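Local coordinates for nitrogenase molybdenum-iron protein alpha chain (Clostridium pasteurianum, PDB 4WES), which forms, with the beta chain, the molybdenum-iron component of nitrogenase, which uses the iron-molybdenum cofactor and the [8Fe-7S] cluster to reduce dinitrogen to ammonium, at residues A[249-252]-A[253-256]; A[311-314]-A[315-318]; A[345-348]-A[349-352]; A[502-505]-A[506-510]. All coordinates share one frame; numbering follows the deposited sequence.

Contact 1: A[249-252]-A[253-256]; sequences VQNA and DKAD
Asn251 and Lys254 are linked twice, by a backbone bond and by a shared water. The backbone link is the hydrogen bond from Lys254 N to Asn251 O, 3.0 Å long and close to straight at 164°. The donor sits above the carbonyl plane, 47° out of it, and not on a lone pair. Asn251 O also accepts from Asn237 ND2, and Ala252 O is bonded to Asn211 ND2, which ties the bend to its surroundings.

The polar side chains gather round one water. Water 1 lies 2.7 Å from Asn251 OD1 and from Asp253 OD1, in position to donate to either, and accepts from Lys254 NZ at 2.6 Å. The direct distance from Asn251 OD1 to Lys254 NZ is 3.9 Å, so the water does the joining. The lysine reaches it by bending at chi2 and again at chi4, which folds the chain back over the turn. Outside the bend, Lys203 bonds both groups: its backbone N to Asn251 OD1, its backbone O to Lys254 NZ. Asn251 ND2 is held by Glu247 O, one helical turn back, which helps to fix the rotation of the amide.

Van der Waals packing is directed outward: Ala252 and Asp253 lean on Met273 and Tyr277 of helix 263-277.

Altogether this is a type I beta turn, Asn251 to Lys254, that takes the chain out of helix 246-250 and on to strand 257-260 of a parallel sheet, an alpha-to-beta connection of an alpha/beta domain.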
ATOM      1  N   VAL A 249       1.682 -12.024  41.561  1.00 10.07           N
ATOM      2  CA  VAL A 249       1.567 -13.445  41.774  1.00 10.49           C
ATOM      3  C   VAL A 249       2.146 -13.844  43.142  1.00 10.17           C
ATOM      4  O   VAL A 249       1.569 -14.671  43.861  1.00 11.10           O
ATOM      5  CB  VAL A 249       2.204 -14.233  40.617  1.00 10.67           C
ATOM      6  CG1 VAL A 249       2.004 -15.719  40.796  1.00 11.72           C
ATOM      7  CG2 VAL A 249       1.633 -13.792  39.257  1.00 10.94           C
ATOM      8  N   GLN A 250       3.273 -13.245  43.515  1.00 10.07           N
ATOM      9  CA  GLN A 250       3.840 -13.497  44.853  1.00 10.95           C
ATOM     10  C   GLN A 250       2.904 -13.178  45.996  1.00 11.33           C
ATOM     11  O   GLN A 250       3.000 -13.781  47.059  1.00 13.05           O
ATOM     12  CB  GLN A 250       5.113 -12.683  45.060  1.00 12.02           C
ATOM     13  CG  GLN A 250       6.310 -13.147  44.257  1.00 11.82           C
ATOM     14  CD  GLN A 250       7.532 -12.361  44.657  1.00 13.13           C
ATOM     15  OE1 GLN A 250       7.509 -11.123  44.573  1.00 14.48           O
ATOM     16  NE2 GLN A 250       8.568 -13.051  45.090  1.00 13.47           N
ATOM     17  N   ASN A 251       2.002 -12.231  45.774  1.00 10.72           N
ATOM     18  CA  ASN A 251       1.028 -11.831  46.768  1.00 11.54           C
ATOM     19  C   ASN A 251      -0.381 -12.368  46.510  1.00 10.74           C
ATOM     20  O   ASN A 251      -1.350 -11.866  47.080  1.00 11.85           O
ATOM     21  CB  ASN A 251       1.019 -10.321  46.900  1.00 12.34           C
ATOM     22  CG  ASN A 251       2.260  -9.803  47.568  1.00 13.02           C
ATOM     23  OD1 ASN A 251       2.429  -9.966  48.771  1.00 14.07           O
ATOM     24  ND2 ASN A 251       3.155  -9.228  46.801  1.00 14.32           N
ATOM     25  N   ALA A 252      -0.496 -13.461  45.753  1.00 10.50           N
ATOM     26  CA  ALA A 252      -1.808 -14.001  45.476  1.00 10.92           C
ATOM     27  C   ALA A 252      -2.525 -14.458  46.773  1.00 10.51           C
ATOM     28  O   ALA A 252      -3.745 -14.519  46.810  1.00 11.61           O
ATOM     29  CB  ALA A 252      -1.755 -15.151  44.487  1.00 10.82           C
ATOM     30  N   ASP A 253      -1.770 -14.774  47.835  1.00 11.21           N
ATOM     31  CA  ASP A 253      -2.385 -15.189  49.081  1.00 11.79           C
ATOM     32  C   ASP A 253      -3.103 -14.053  49.822  1.00 11.59           C
ATOM     33  O   ASP A 253      -3.776 -14.312  50.806  1.00 13.62           O
ATOM     34  CB  ASP A 253      -1.356 -15.854  50.005  1.00 12.53           C
ATOM     35  CG  ASP A 253      -0.176 -14.941  50.348  1.00 13.55           C
ATOM     36  OD1 ASP A 253       0.348 -14.246  49.453  1.00 13.98           O
ATOM     37  OD2 ASP A 253       0.215 -14.929  51.538  1.00 17.48           O
ATOM     38  N   LYS A 254      -2.985 -12.820  49.373  1.00 11.12           N
ATOM     39  CA  LYS A 254      -3.581 -11.671  50.035  1.00 12.13           C
ATOM     40  C   LYS A 254      -4.969 -11.390  49.467  1.00 12.83           C
ATOM     41  O   LYS A 254      -5.259 -10.290  48.948  1.00 13.39           O
ATOM     42  CB  LYS A 254      -2.644 -10.472  49.928  1.00 13.30           C
ATOM     43  CG  LYS A 254      -1.275 -10.707  50.544  1.00 17.13           C
ATOM     44  CD  LYS A 254      -1.370 -10.900  52.061  1.00 23.31           C
ATOM     45  CE  LYS A 254      -0.156 -11.633  52.601  1.00 29.84           C
ATOM     46  NZ  LYS A 254       1.061 -10.865  52.296  1.00 27.56           N
ATOM     47  N   ALA A 255      -5.840 -12.398  49.563  1.00 12.94           N
ATOM     48  CA  ALA A 255      -7.196 -12.303  49.056  1.00 12.54           C
ATOM     49  C   ALA A 255      -8.117 -13.083  49.948  1.00 12.13           C
ATOM     50  O   ALA A 255      -7.700 -14.018  50.620  1.00 14.81           O
ATOM     51  CB  ALA A 255      -7.318 -12.822  47.625  1.00 14.72           C
ATOM     52  N   ASP A 256      -9.396 -12.720  49.915  1.00 12.76           N
ATOM     53  CA  ASP A 256     -10.427 -13.491  50.600  1.00 14.54           C
ATOM     54  C   ASP A 256     -11.220 -14.454  49.738  1.00 12.55           C
ATOM     55  O   ASP A 256     -11.850 -15.348  50.282  1.00 15.13           O
ATOM     56  CB  ASP A 256     -11.399 -12.547  51.299  1.00 17.96           C
ATOM     57  CG  ASP A 256     -10.815 -11.991  52.565  1.00 22.89           C
ATOM     58  OD1 ASP A 256      -9.899 -12.626  53.135  1.00 22.72           O
ATOM     59  OD2 ASP A 256     -11.215 -10.923  52.980  1.00 22.93           O
TER
HETATM   60  O   HOH W   1       1.954 -12.185  50.291  1.00 25.89           O

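Contact 2: A[311-314]-A[315-318]; sequences RTEE and VIAE
The guanidinium of Arg311 lies over Val315, one turn further along helix 306-334. Val315 CG2 meets one face of it from 3.4 Å above the plane, displaced toward the rim, with Arg311 NH1 its nearest nitrogen at 3.6 Å. The arginine gets there by curling: chi2 (-62°) and chi3 (-75°) both bend the chain, so that the flat group swings forward along the helix, over Val315, instead of reaching straight outward.

With its face on the valine, the group spends its edge on polar partners. Arg311 NH2 makes a salt bridge to Glu314 OE1 at 3.0 Å, nearly straight, with the oxygen in the guanidinium plane and using its anti lone pair. Two waters lie in the same plane, beyond NH1 and NH2. One spans Arg311 NH1 and Glu318 OE2, the other Arg311 NH2 and Glu318 OE1, so the carboxylate of Glu318 faces the guanidinium through a pair of bridges while Arg311 NH1 and Glu318 OE2 stay 4.8 Å apart. Lys231 adds its backbone O to Arg311 NH1 and a salt bridge to Glu318 OE2.

Round the helix, Thr312 and Ile316 run side by side in the same direction, Thr312 CG2 against Ile316 CD1 at 3.8 Å, and both pack on helix 289-303. Glu313 also runs alongside Ile316, its carboxylate paired with Arg297.

Regular i to i+4 backbone bonds underlie all this. The chemistry is that of an amphipathic helix: one arginine with two glutamates, one bound directly and one through water, in an arrangement whose charges probably stabilise each other beside the buried valine.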
ATOM      1  N   ARG A 311     -24.314  -2.070  45.429  1.00 17.47           N
ATOM      2  CA  ARG A 311     -23.550  -1.600  44.282  1.00 18.66           C
ATOM      3  C   ARG A 311     -23.570  -2.649  43.189  1.00 16.03           C
ATOM      4  O   ARG A 311     -23.561  -2.311  42.015  1.00 17.07           O
ATOM      5  CB  ARG A 311     -22.081  -1.292  44.654  1.00 22.36           C
ATOM      6  CG  ARG A 311     -21.867   0.035  45.310  1.00 25.55           C
ATOM      7  CD  ARG A 311     -22.267   1.172  44.374  1.00 25.42           C
ATOM      8  NE  ARG A 311     -21.282   1.381  43.327  1.00 28.06           N
ATOM      9  CZ  ARG A 311     -21.547   1.804  42.095  1.00 25.12           C
ATOM     10  NH1 ARG A 311     -20.560   1.988  41.234  1.00 27.58           N
ATOM     11  NH2 ARG A 311     -22.786   2.043  41.718  1.00 24.15           N
ATOM     12  N   THR A 312     -23.566  -3.924  43.567  1.00 14.90           N
ATOM     13  CA  THR A 312     -23.604  -5.018  42.582  1.00 14.27           C
ATOM     14  C   THR A 312     -24.822  -4.839  41.675  1.00 14.50           C
ATOM     15  O   THR A 312     -24.722  -4.848  40.441  1.00 14.82           O
ATOM     16  CB  THR A 312     -23.605  -6.422  43.246  1.00 14.72           C
ATOM     17  OG1 THR A 312     -22.357  -6.643  43.894  1.00 15.19           O
ATOM     18  CG2 THR A 312     -23.793  -7.536  42.250  1.00 14.90           C
ATOM     19  N   GLU A 313     -25.974  -4.646  42.291  1.00 14.70           N
ATOM     20  CA  GLU A 313     -27.206  -4.511  41.512  1.00 16.17           C
ATOM     21  C   GLU A 313     -27.248  -3.198  40.734  1.00 15.59           C
ATOM     22  O   GLU A 313     -27.738  -3.161  39.603  1.00 16.87           O
ATOM     23  CB  GLU A 313     -28.448  -4.727  42.382  1.00 17.19           C
ATOM     24  CG  GLU A 313     -28.512  -6.138  42.938  1.00 17.65           C
ATOM     25  CD  GLU A 313     -28.600  -7.193  41.856  1.00 17.77           C
ATOM     26  OE1 GLU A 313     -27.990  -8.256  42.016  1.00 18.96           O
ATOM     27  OE2 GLU A 313     -29.281  -6.976  40.835  1.00 19.80           O
ATOM     28  N   GLU A 314     -26.740  -2.110  41.314  1.00 15.62           N
ATOM     29  CA  GLU A 314     -26.683  -0.845  40.573  1.00 16.36           C
ATOM     30  C   GLU A 314     -25.816  -0.988  39.327  1.00 15.67           C
ATOM     31  O   GLU A 314     -26.190  -0.506  38.250  1.00 16.04           O
ATOM     32  CB  GLU A 314     -26.118   0.288  41.431  1.00 19.12           C
ATOM     33  CG  GLU A 314     -27.055   0.702  42.536  1.00 22.79           C
ATOM     34  CD  GLU A 314     -26.446   1.682  43.515  1.00 25.05           C
ATOM     35  OE1 GLU A 314     -25.217   1.958  43.460  1.00 26.61           O
ATOM     36  OE2 GLU A 314     -27.242   2.176  44.341  1.00 30.35           O
ATOM     37  N   VAL A 315     -24.634  -1.587  39.479  1.00 14.81           N
ATOM     38  CA  VAL A 315     -23.724  -1.716  38.354  1.00 14.65           C
ATOM     39  C   VAL A 315     -24.273  -2.653  37.278  1.00 13.48           C
ATOM     40  O   VAL A 315     -24.206  -2.336  36.095  1.00 13.90           O
ATOM     41  CB  VAL A 315     -22.323  -2.139  38.839  1.00 14.38           C
ATOM     42  CG1 VAL A 315     -21.417  -2.503  37.680  1.00 15.45           C
ATOM     43  CG2 VAL A 315     -21.698  -1.013  39.677  1.00 16.62           C
ATOM     44  N   ILE A 316     -24.842  -3.776  37.694  1.00 13.44           N
ATOM     45  CA  ILE A 316     -25.489  -4.696  36.733  1.00 13.55           C
ATOM     46  C   ILE A 316     -26.541  -3.926  35.927  1.00 13.98           C
ATOM     47  O   ILE A 316     -26.562  -3.996  34.689  1.00 13.91           O
ATOM     48  CB  ILE A 316     -26.110  -5.919  37.439  1.00 13.30           C
ATOM     49  CG1 ILE A 316     -25.011  -6.869  37.929  1.00 13.70           C
ATOM     50  CG2 ILE A 316     -27.066  -6.650  36.507  1.00 15.13           C
ATOM     51  CD1 ILE A 316     -25.513  -7.923  38.863  1.00 14.66           C
ATOM     52  N   ALA A 317     -27.404  -3.177  36.609  1.00 14.45           N
ATOM     53  CA  ALA A 317     -28.483  -2.511  35.904  1.00 14.73           C
ATOM     54  C   ALA A 317     -27.967  -1.460  34.920  1.00 14.79           C
ATOM     55  O   ALA A 317     -28.468  -1.376  33.786  1.00 15.64           O
ATOM     56  CB  ALA A 317     -29.436  -1.877  36.892  1.00 16.26           C
ATOM     57  N   GLU A 318     -26.956  -0.687  35.332  1.00 14.00           N
ATOM     58  CA  GLU A 318     -26.465   0.362  34.459  1.00 15.55           C
ATOM     59  C   GLU A 318     -25.708  -0.226  33.263  1.00 14.54           C
ATOM     60  O   GLU A 318     -25.806   0.265  32.132  1.00 15.23           O
ATOM     61  CB  GLU A 318     -25.626   1.399  35.182  1.00 23.55           C
ATOM     62  CG  GLU A 318     -24.246   1.033  35.524  1.00 26.98           C
ATOM     63  CD  GLU A 318     -23.615   2.057  36.423  1.00 29.60           C
ATOM     64  OE1 GLU A 318     -24.287   3.035  36.801  1.00 42.93           O
ATOM     65  OE2 GLU A 318     -22.471   1.857  36.787  1.00 27.12           O
TER
HETATM   66  O   HOH W   2     -21.303   3.211  38.729  1.00 36.82           O
HETATM   67  O   HOH W   3     -24.307   3.066  39.487  1.00 55.67           O

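Contact 3: A[345-348]-A[349-352]; sequences GSRS and HTYM. With ICS (iron-sulfur-molybdenum cluster with interstitial carbon), chain F.
Arg347 lies alongside Tyr351, both side chains pointing the same way, and it also borders the iron-molybdenum cofactor. Its extended chain runs past the cluster, CG of Arg347 3.8 Å from S3A. At the far end S4B lies over one face of the guanidinium, 3.6 Å from Arg347 NH1, and S5A is the sulfur nearest to NH2. Closer still is the backbone, with Gly345 N 3.4 Å from S3A and the backbone N atoms of Ser346 and Arg347 near the same sulfur.

These amides belong to the short loop between strand 338-343 and helix 347-350, and to the first turn of that helix. Ser346 stands at the N-cap position, and its O accepts from both His349 N and Thr350 N; its hydroxyl makes no capping bond and goes instead to water 4, which joins it to Thr350 OG1.

Behind the arginine, the ring of Tyr351 rests its CD2 3.9 Å from Arg347 CB, the ring and guanidinium planes 61° apart. Further out, Leu481 O bonds Arg347 NH1 and Tyr484 OH bonds Tyr351 OH. On another flank of the helix, Ser348 OG is bonded to Gly366 O and Val343 N, and His349 uses both ring nitrogens, ND1 with Tyr427 OH and NE2 with Glu433 OE1.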
ATOM      1  N   GLY A 345      -9.913 -26.251  26.595  1.00  8.18           N
ATOM      2  CA  GLY A 345     -10.226 -26.798  27.865  1.00  9.01           C
ATOM      3  C   GLY A 345     -11.281 -26.093  28.680  1.00  8.53           C
ATOM      4  O   GLY A 345     -11.681 -26.620  29.715  1.00  9.75           O
ATOM      5  N   SER A 346     -11.743 -24.910  28.251  1.00  8.60           N
ATOM      6  CA  SER A 346     -12.733 -24.141  29.012  1.00  8.95           C
ATOM      7  C   SER A 346     -13.771 -23.470  28.128  1.00  7.93           C
ATOM      8  O   SER A 346     -14.953 -23.474  28.454  1.00  8.76           O
ATOM      9  CB  SER A 346     -12.011 -23.111  29.887  1.00 10.20           C
ATOM     10  OG  SER A 346     -12.883 -22.238  30.556  1.00 11.60           O
ATOM     11  N   ARG A 347     -13.341 -22.843  27.030  1.00  8.42           N
ATOM     12  CA  ARG A 347     -14.215 -21.880  26.345  1.00  8.65           C
ATOM     13  C   ARG A 347     -15.401 -22.503  25.620  1.00  8.17           C
ATOM     14  O   ARG A 347     -16.406 -21.837  25.387  1.00  9.15           O
ATOM     15  CB  ARG A 347     -13.379 -20.995  25.417  1.00  9.20           C
ATOM     16  CG  ARG A 347     -12.536 -20.027  26.229  1.00  8.83           C
ATOM     17  CD  ARG A 347     -11.688 -19.161  25.322  1.00  9.15           C
ATOM     18  NE  ARG A 347     -10.894 -18.250  26.149  1.00  9.52           N
ATOM     19  CZ  ARG A 347      -9.985 -17.438  25.675  1.00  9.16           C
ATOM     20  NH1 ARG A 347      -9.781 -17.324  24.391  1.00  9.59           N
ATOM     21  NH2 ARG A 347      -9.280 -16.708  26.530  1.00 11.02           N
ATOM     22  N   SER A 348     -15.324 -23.798  25.291  1.00  8.63           N
ATOM     23  CA  SER A 348     -16.497 -24.485  24.737  1.00  9.24           C
ATOM     24  C   SER A 348     -17.686 -24.364  25.656  1.00  9.15           C
ATOM     25  O   SER A 348     -18.832 -24.356  25.203  1.00  9.92           O
ATOM     26  CB  SER A 348     -16.192 -25.966  24.481  1.00 10.53           C
ATOM     27  OG  SER A 348     -14.992 -26.091  23.765  1.00 11.90           O
ATOM     28  N   HIS A 349     -17.397 -24.349  26.968  1.00  9.25           N
ATOM     29  CA  HIS A 349     -18.437 -24.257  27.968  1.00  9.05           C
ATOM     30  C   HIS A 349     -18.785 -22.799  28.287  1.00  8.76           C
ATOM     31  O   HIS A 349     -19.958 -22.392  28.297  1.00  9.76           O
ATOM     32  CB  HIS A 349     -17.998 -24.985  29.234  1.00  9.75           C
ATOM     33  CG  HIS A 349     -19.037 -25.014  30.293  1.00 10.01           C
ATOM     34  ND1 HIS A 349     -18.754 -25.318  31.608  1.00 11.50           N
ATOM     35  CD2 HIS A 349     -20.373 -24.770  30.230  1.00 11.08           C
ATOM     36  CE1 HIS A 349     -19.883 -25.274  32.292  1.00 12.65           C
ATOM     37  NE2 HIS A 349     -20.874 -24.952  31.485  1.00 12.00           N
ATOM     38  N   THR A 350     -17.754 -21.991  28.541  1.00  8.73           N
ATOM     39  CA  THR A 350     -18.037 -20.647  29.053  1.00  8.63           C
ATOM     40  C   THR A 350     -18.761 -19.744  28.042  1.00  9.41           C
ATOM     41  O   THR A 350     -19.451 -18.828  28.458  1.00  9.76           O
ATOM     42  CB  THR A 350     -16.781 -20.015  29.637  1.00  9.73           C
ATOM     43  OG1 THR A 350     -15.787 -20.000  28.631  1.00 10.23           O
ATOM     44  CG2 THR A 350     -16.337 -20.747  30.871  1.00 10.38           C
ATOM     45  N   TYR A 351     -18.592 -19.996  26.730  1.00  8.76           N
ATOM     46  CA  TYR A 351     -19.304 -19.228  25.710  1.00  8.97           C
ATOM     47  C   TYR A 351     -20.771 -19.650  25.485  1.00  9.22           C
ATOM     48  O   TYR A 351     -21.506 -18.979  24.767  1.00 10.24           O
ATOM     49  CB  TYR A 351     -18.501 -19.215  24.376  1.00  9.48           C
ATOM     50  CG  TYR A 351     -17.446 -18.134  24.415  1.00  8.77           C
ATOM     51  CD1 TYR A 351     -17.687 -16.918  23.811  1.00  9.56           C
ATOM     52  CD2 TYR A 351     -16.241 -18.312  25.078  1.00  9.73           C
ATOM     53  CE1 TYR A 351     -16.784 -15.888  23.918  1.00  9.57           C
ATOM     54  CE2 TYR A 351     -15.302 -17.282  25.191  1.00  9.32           C
ATOM     55  CZ  TYR A 351     -15.569 -16.064  24.605  1.00  9.72           C
ATOM     56  OH  TYR A 351     -14.729 -14.996  24.724  1.00 10.12           O
ATOM     57  N   MET A 352     -21.190 -20.759  26.086  1.00  9.27           N
ATOM     58  CA  MET A 352     -22.523 -21.288  25.781  1.00  9.87           C
ATOM     59  C   MET A 352     -23.645 -20.352  26.190  1.00  9.46           C
ATOM     60  O   MET A 352     -24.643 -20.229  25.455  1.00 10.19           O
ATOM     61  CB  MET A 352     -22.713 -22.639  26.463  1.00  9.87           C
ATOM     62  CG  MET A 352     -22.005 -23.752  25.713  1.00  9.79           C
ATOM     63  SD  MET A 352     -22.187 -25.341  26.528  1.00 11.41           S
ATOM     64  CE  MET A 352     -21.526 -26.411  25.254  1.00 11.10           C
TER
HETATM   65 FE1  ICS F 602      -7.901 -22.286  29.956  1.00  8.52          FE
HETATM   66 MO1  ICS F 602      -6.121 -21.682  23.258  1.00  7.47          MO
HETATM   67 FE2  ICS F 602      -6.206 -23.118  28.084  1.00  8.08          FE
HETATM   68 FE3  ICS F 602      -7.031 -20.575  28.098  1.00  8.15          FE
HETATM   69 FE4  ICS F 602      -8.725 -22.530  27.491  1.00  8.18          FE
HETATM   70 FE5  ICS F 602      -8.064 -22.338  25.003  1.00  7.79          FE
HETATM   71 FE6  ICS F 602      -5.554 -22.858  25.604  1.00  7.80          FE
HETATM   72 FE7  ICS F 602      -6.384 -20.403  25.596  1.00  7.73          FE
HETATM   73  CX  ICS F 602      -7.040 -21.987  26.669  1.00  8.35           C
HETATM   74  S1A ICS F 602      -8.009 -24.278  28.801  1.00  8.76           S
HETATM   75  S1B ICS F 602      -6.719 -23.827  23.970  1.00  7.90           S
HETATM   76  S2A ICS F 602      -5.766 -21.596  29.711  1.00  8.61           S
HETATM   77  S2B ICS F 602      -4.497 -24.103  27.053  1.00  8.23           S
HETATM   78  S3A ICS F 602     -10.090 -22.956  25.777  1.00  8.42           S
HETATM   79  S3B ICS F 602      -4.410 -21.127  24.808  1.00  7.64           S
HETATM   80  S4A ICS F 602      -9.172 -20.721  28.829  1.00  8.70           S
HETATM   81  S4B ICS F 602      -7.908 -20.353  23.979  1.00  7.77           S
HETATM   82  S5A ICS F 602      -6.336 -18.736  27.036  1.00  8.36           S
HETATM   83  O   HOH W   4     -13.402 -19.436  29.999  1.00 10.43           O

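Contact 4: A[502-505]-A[506-510]; sequences ELVN and GIYTP
Ile507 sits one turn on from Leu503, its CG1 3.5 Å from Leu503 O, and with Val504 these two make the tightly packed part of this helix end. Leu503 and Ile507 pack on Met460 of strand 460-462 and on Leu334 of helix 306-334; Val504 reaches Leu334 too, and Tyr329. At the margin of this patch the ring of Tyr508 touches Val504, CD2 of the tyrosine 3.8 Å from CG1 of the valine, the two side chains crossing at a slant. The same ring carbon, Tyr508 CD2, comes to 3.3 Å from Val504 O, which lies in the plane of the ring at its edge. That oxygen also accepts the Tyr508 backbone N at 3.0 Å, so one carbonyl meets both the amide and the ring rim of the residue four places on.

Here helix 492-507 runs out. Tyr508 is the first residue to leave helical geometry, and Thr509 OG1 donates to Asn505 O at 2.8 Å. The threonine places this oxygen beside its own backbone N (chi1 -70°), which turns it back to the last helical turn.

The outer side is looser. Tyr508 is exposed although its OH is bonded to Lys333 O, and Asn505 meets the following segment mainly through its backbone. Much of this flank faces the neighbouring beta chain, where Glu502 packs on Gln308, Asn505 on Gln311, Thr509 on Gln307 and Pro510 on Glu333, all four partners being residues of that beta chain.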
ATOM      1  N   GLU A 502     -19.296  -8.813  15.963  1.00  8.00           N
ATOM      2  CA  GLU A 502     -18.443  -9.597  15.108  1.00  8.22           C
ATOM      3  C   GLU A 502     -19.176 -10.812  14.545  1.00  7.67           C
ATOM      4  O   GLU A 502     -18.953 -11.218  13.386  1.00  8.40           O
ATOM      5  CB  GLU A 502     -17.154  -9.983  15.832  1.00  8.95           C
ATOM      6  CG  GLU A 502     -16.207  -8.806  15.980  1.00 10.70           C
ATOM      7  CD  GLU A 502     -15.570  -8.330  14.677  1.00 12.49           C
ATOM      8  OE1 GLU A 502     -15.418  -9.127  13.792  1.00 13.60           O
ATOM      9  OE2 GLU A 502     -15.152  -7.158  14.636  1.00 17.52           O
ATOM     10  N   LEU A 503     -19.999 -11.446  15.364  1.00  8.09           N
ATOM     11  CA  LEU A 503     -20.715 -12.636  14.965  1.00  8.51           C
ATOM     12  C   LEU A 503     -21.763 -12.319  13.906  1.00  8.33           C
ATOM     13  O   LEU A 503     -21.841 -12.997  12.858  1.00  9.10           O
ATOM     14  CB  LEU A 503     -21.310 -13.333  16.168  1.00  8.96           C
ATOM     15  CG  LEU A 503     -21.989 -14.684  15.864  1.00  8.88           C
ATOM     16  CD1 LEU A 503     -21.082 -15.611  15.103  1.00 10.54           C
ATOM     17  CD2 LEU A 503     -22.446 -15.295  17.179  1.00  8.90           C
ATOM     18  N   VAL A 504     -22.560 -11.293  14.150  1.00  8.35           N
ATOM     19  CA  VAL A 504     -23.536 -10.840  13.141  1.00  9.13           C
ATOM     20  C   VAL A 504     -22.807 -10.463  11.866  1.00  8.31           C
ATOM     21  O   VAL A 504     -23.204 -10.866  10.754  1.00  8.98           O
ATOM     22  CB  VAL A 504     -24.357  -9.640  13.689  1.00  8.89           C
ATOM     23  CG1 VAL A 504     -25.205  -9.044  12.565  1.00 10.16           C
ATOM     24  CG2 VAL A 504     -25.199 -10.076  14.840  1.00  9.89           C
ATOM     25  N   ASN A 505     -21.713  -9.705  11.967  1.00  8.12           N
ATOM     26  CA  ASN A 505     -20.983  -9.318  10.771  1.00  8.60           C
ATOM     27  C   ASN A 505     -20.519 -10.551   9.975  1.00  8.54           C
ATOM     28  O   ASN A 505     -20.493 -10.542   8.738  1.00  9.19           O
ATOM     29  CB  ASN A 505     -19.787  -8.435  11.132  1.00  8.35           C
ATOM     30  CG  ASN A 505     -20.169  -7.030  11.510  1.00  9.76           C
ATOM     31  OD1 ASN A 505     -21.331  -6.667  11.430  1.00 11.48           O
ATOM     32  ND2 ASN A 505     -19.174  -6.226  11.898  1.00 10.74           N
ATOM     33  N   GLY A 506     -20.082 -11.597  10.685  1.00  8.11           N
ATOM     34  CA  GLY A 506     -19.662 -12.813  10.017  1.00  8.49           C
ATOM     35  C   GLY A 506     -20.786 -13.508   9.278  1.00  8.59           C
ATOM     36  O   GLY A 506     -20.636 -13.894   8.109  1.00  9.69           O
ATOM     37  N   ILE A 507     -21.932 -13.672   9.939  1.00  8.52           N
ATOM     38  CA  ILE A 507     -23.032 -14.389   9.348  1.00 10.44           C
ATOM     39  C   ILE A 507     -23.549 -13.684   8.107  1.00 10.45           C
ATOM     40  O   ILE A 507     -23.900 -14.348   7.134  1.00 12.07           O
ATOM     41  CB  ILE A 507     -24.180 -14.559  10.377  1.00 10.43           C
ATOM     42  CG1 ILE A 507     -23.810 -15.535  11.496  1.00 11.60           C
ATOM     43  CG2 ILE A 507     -25.494 -14.970   9.721  1.00 11.69           C
ATOM     44  CD1 ILE A 507     -23.682 -16.996  11.100  1.00 13.62           C
ATOM     45  N   TYR A 508     -23.593 -12.366   8.149  1.00  9.93           N
ATOM     46  CA  TYR A 508     -24.229 -11.553   7.098  1.00 10.97           C
ATOM     47  C   TYR A 508     -23.246 -11.027   6.054  1.00 10.11           C
ATOM     48  O   TYR A 508     -23.628 -10.240   5.183  1.00 11.46           O
ATOM     49  CB  TYR A 508     -25.086 -10.445   7.748  1.00 10.25           C
ATOM     50  CG  TYR A 508     -26.296 -11.032   8.422  1.00 10.70           C
ATOM     51  CD1 TYR A 508     -27.468 -11.202   7.746  1.00 15.79           C
ATOM     52  CD2 TYR A 508     -26.279 -11.411   9.746  1.00 10.75           C
ATOM     53  CE1 TYR A 508     -28.579 -11.743   8.345  1.00 16.81           C
ATOM     54  CE2 TYR A 508     -27.368 -11.980  10.347  1.00 10.93           C
ATOM     55  CZ  TYR A 508     -28.534 -12.147   9.650  1.00 13.22           C
ATOM     56  OH  TYR A 508     -29.654 -12.700  10.238  1.00 16.30           O
ATOM     57  N   THR A 509     -22.010 -11.521   6.078  1.00  8.97           N
ATOM     58  CA  THR A 509     -21.052 -11.197   5.004  1.00  9.38           C
ATOM     59  C   THR A 509     -21.625 -11.645   3.654  1.00  8.78           C
ATOM     60  O   THR A 509     -21.959 -12.808   3.467  1.00  9.09           O
ATOM     61  CB  THR A 509     -19.726 -11.910   5.306  1.00  9.37           C
ATOM     62  OG1 THR A 509     -19.110 -11.288   6.450  1.00  9.27           O
ATOM     63  CG2 THR A 509     -18.750 -11.830   4.163  1.00  9.44           C
ATOM     64  N   PRO A 510     -21.725 -10.732   2.671  1.00  8.64           N
ATOM     65  CA  PRO A 510     -22.416 -11.106   1.418  1.00  8.45           C
ATOM     66  C   PRO A 510     -21.768 -12.229   0.649  1.00  8.68           C
ATOM     67  O   PRO A 510     -22.478 -12.958  -0.059  1.00  9.23           O
ATOM     68  CB  PRO A 510     -22.450  -9.795   0.648  1.00  9.30           C
ATOM     69  CG  PRO A 510     -22.476  -8.740   1.713  1.00  9.61           C
ATOM     70  CD  PRO A 510     -21.540  -9.279   2.767  1.00  9.45           C
TER

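Contact 3 is the innermost, its centre about 9 Å from the centre of the chain, and alone of the four borders a cluster; contact 1 is also buried, though far from any annotated site. Contacts 2 and 4 are partly exposed, their centres about 28 and 26 Å out. Helix 306-334 links them: contact 2 lies on it, and contact 4 packs against its far end. Waters join polar side chains in contacts 1, 2 and 3, but a salt bridge and paired water bridges mark contact 2 and cluster sulfurs are neighbours in contact 3, while contact 4 combines apolar packing with a hydroxyl-to-carbonyl bond and borders the beta chain. Contacts 3 and 4 approach to about 8 Å between nearest atoms.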